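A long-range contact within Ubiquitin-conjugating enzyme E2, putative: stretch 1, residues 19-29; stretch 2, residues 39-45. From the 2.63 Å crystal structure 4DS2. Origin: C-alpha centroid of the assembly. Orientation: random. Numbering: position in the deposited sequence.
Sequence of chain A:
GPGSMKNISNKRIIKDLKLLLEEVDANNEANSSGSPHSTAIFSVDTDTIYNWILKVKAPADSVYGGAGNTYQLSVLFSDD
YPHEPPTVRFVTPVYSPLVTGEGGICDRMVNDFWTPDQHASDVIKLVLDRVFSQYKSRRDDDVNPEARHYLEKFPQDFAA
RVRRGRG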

# COMPACT_ATOMS: atom_id res chain seq x y z
N LEU A 19 17.34 1.87 0.19
CA LEU A 19 16.80 3.26 0.19
C LEU A 19 15.57 3.35 1.10
O LEU A 19 15.45 4.33 1.83
N LEU A 20 14.70 2.34 1.06
CA LEU A 20 13.53 2.30 1.95
C LEU A 20 13.93 2.25 3.44
O LEU A 20 13.36 2.94 4.26
N LEU A 21 14.92 1.41 3.75
CA LEU A 21 15.41 1.21 5.12
C LEU A 21 16.02 2.47 5.69
O LEU A 21 15.81 2.81 6.84
N GLU A 22 16.74 3.19 4.84
CA GLU A 22 17.26 4.49 5.19
C GLU A 22 16.16 5.52 5.52
O GLU A 22 16.28 6.31 6.49
N GLU A 23 15.06 5.49 4.76
CA GLU A 23 13.93 6.42 4.97
C GLU A 23 13.05 6.06 6.16
O GLU A 23 12.58 6.95 6.87
N VAL A 24 12.80 4.77 6.34
CA VAL A 24 12.07 4.25 7.48
C VAL A 24 12.75 4.50 8.84
O VAL A 24 12.06 4.55 9.85
N ASP A 25 14.08 4.65 8.86
CA ASP A 25 14.84 4.97 10.09
C ASP A 25 15.02 6.46 10.30
O ASP A 25 15.23 6.89 11.42
N ALA A 26 14.94 7.24 9.23
CA ALA A 26 14.78 8.69 9.35
C ALA A 26 13.35 9.12 9.79
O ALA A 26 13.18 10.13 10.49
N ASN A 27 12.34 8.37 9.37
CA ASN A 27 10.94 8.65 9.72
C ASN A 27 10.64 8.35 11.20
O ASN A 27 10.03 9.17 11.90
N ASN A 28 11.07 7.16 11.65
CA ASN A 28 10.95 6.70 13.07
C ASN A 28 11.91 7.41 14.05
O ASN A 28 12.49 6.78 14.93
N GLU A 29 12.09 8.72 13.83
CA GLU A 29 12.70 9.64 14.78
C GLU A 29 11.80 10.93 14.86
O GLU A 29 11.58 11.46 15.95
N THR A 39 1.02 8.26 5.96
CA THR A 39 1.03 6.94 6.56
C THR A 39 2.48 6.64 6.89
O THR A 39 3.37 7.03 6.15
N ALA A 40 2.72 5.97 8.02
CA ALA A 40 4.07 5.72 8.46
C ALA A 40 4.35 4.23 8.29
O ALA A 40 3.61 3.39 8.79
N ILE A 41 5.39 3.91 7.52
CA ILE A 41 5.92 2.55 7.45
C ILE A 41 6.97 2.48 8.55
O ILE A 41 7.90 3.28 8.54
N PHE A 42 6.82 1.54 9.49
CA PHE A 42 7.70 1.44 10.67
C PHE A 42 8.44 0.08 10.87
O PHE A 42 9.27 -0.04 11.78
N SER A 43 8.15 -0.93 10.05
CA SER A 43 8.94 -2.16 10.00
C SER A 43 8.99 -2.70 8.57
O SER A 43 7.99 -2.72 7.87
N VAL A 44 10.16 -3.16 8.17
CA VAL A 44 10.39 -3.77 6.86
C VAL A 44 11.19 -5.05 7.07
O VAL A 44 12.39 -4.99 7.30
N ASP A 45 10.55 -6.20 7.03
CA ASP A 45 11.25 -7.50 7.03
C ASP A 45 11.24 -7.99 5.54
O ASP A 45 10.48 -7.44 4.73

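A helix laid across a strand packs by setting bumps of each element into hollows of the other, and this contact is a compact example. Helix 19-27 crosses strand 40-45 at 119°, with the axes 8.1 Å apart at their closest. Leu 20, Val 24 and Asn 27, spaced about one helical turn apart, all point toward the strand. Val 24 (t) lies where the two backbones run close, its CA 6.1 Å from Phe 42 CA; its CG1 is 3.6 Å from Ile 41 O, while its CG2 nests over the notch where Ile 41 and Val 44 meet, 4.2 Å from Ile 41 CB and 4.0 Å from Val 44 CG2. Val 44 (t) is the answering bump. It points toward the helix and enters the hollow bounded by Leu 20, Leu 21 and Val 24, its CG2 3.8 Å from Leu 20 CD2 and its CB 3.9 Å from Leu 21 CD2. Leu 21 (m, t) starts sideways, yet its CD2 closes over one flank of Val 44, although Leu 21 itself is exposed. Leu 20 (t, p) also reaches Ile 41 (m, t), CD1 to CD1, at 4.3 Å. Beyond, Asn 27 (t) rests its ND2 3.8 Å from Ala 40 CB, and Asn 28 (m) donates a weak hydrogen bond from ND2 to Phe 42 O (3.4 Å).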

# COMPACT_ATOMS: atom_id res chain seq x y z
CB LEU A 19 16.50 3.79 -1.22
CG LEU A 19 17.63 4.64 -1.86
CD1 LEU A 19 17.38 4.93 -3.33
CD2 LEU A 19 17.88 5.96 -1.15
CB LEU A 20 12.64 1.12 1.64
CG LEU A 20 11.38 1.01 2.50
CD1 LEU A 20 10.50 2.25 2.41
CD2 LEU A 20 10.58 -0.22 2.08
CB LEU A 21 16.47 0.09 5.13
CG LEU A 21 15.94 -1.32 4.85
CD1 LEU A 21 17.12 -2.26 4.73
CD2 LEU A 21 14.96 -1.80 5.92
CB GLU A 22 18.18 4.96 4.06
CG GLU A 22 19.44 4.08 3.94
CD GLU A 22 20.48 4.59 2.95
OE1 GLU A 22 20.21 5.59 2.25
OE2 GLU A 22 21.58 4.00 2.88
CB GLU A 23 13.02 6.42 3.77
CG GLU A 23 13.62 6.94 2.48
CD GLU A 23 12.83 6.45 1.27
OE1 GLU A 23 13.45 6.26 0.19
OE2 GLU A 23 11.57 6.25 1.40
CB VAL A 24 11.84 2.74 7.37
CG1 VAL A 24 11.37 2.19 8.71
CG2 VAL A 24 10.81 2.45 6.29
CB ASP A 25 16.17 4.27 10.09
CG ASP A 25 16.00 2.78 10.11
OD1 ASP A 25 15.49 2.26 11.12
OD2 ASP A 25 16.33 2.11 9.10
CB ALA A 26 15.14 9.36 8.02
CB ASN A 27 10.00 7.83 8.84
CG ASN A 27 8.54 8.00 9.25
OD1 ASN A 27 8.00 9.11 9.27
ND2 ASN A 27 7.90 6.89 9.61
CB ASN A 28 11.17 5.17 13.17
CG ASN A 28 10.19 4.35 12.32
OD1 ASN A 28 9.16 4.85 11.84
ND2 ASN A 28 10.51 3.08 12.14
CB GLU A 29 14.18 9.90 14.39
CG GLU A 29 15.18 8.85 14.93
CD GLU A 29 16.37 8.53 14.01
OE1 GLU A 29 16.42 9.00 12.85
OE2 GLU A 29 17.28 7.77 14.46
CB THR A 39 0.47 5.91 5.56
OG1 THR A 39 1.54 5.27 4.85
CG2 THR A 39 -0.52 6.63 4.53
CB ALA A 40 4.23 6.16 9.92
CB ILE A 41 6.59 2.23 6.08
CG1 ILE A 41 5.72 2.68 4.89
CG2 ILE A 41 6.88 0.73 5.95
CD1 ILE A 41 6.38 2.64 3.50
CB PHE A 42 6.92 1.79 11.95
CG PHE A 42 5.89 0.77 12.35
CD1 PHE A 42 4.61 0.81 11.82
CD2 PHE A 42 6.21 -0.24 13.27
CE1 PHE A 42 3.65 -0.15 12.17
CE2 PHE A 42 5.26 -1.19 13.64
CZ PHE A 42 3.99 -1.14 13.09
CB SER A 43 8.38 -3.21 10.95
OG SER A 43 8.71 -4.51 10.51
CB VAL A 44 11.21 -2.84 5.92
CG1 VAL A 44 11.53 -3.55 4.62
CG2 VAL A 44 10.49 -1.53 5.65
CB ASP A 45 10.58 -8.48 8.06
CG ASP A 45 10.77 -8.02 9.60
OD1 ASP A 45 11.83 -7.49 10.02
OD2 ASP A 45 9.86 -8.21 10.43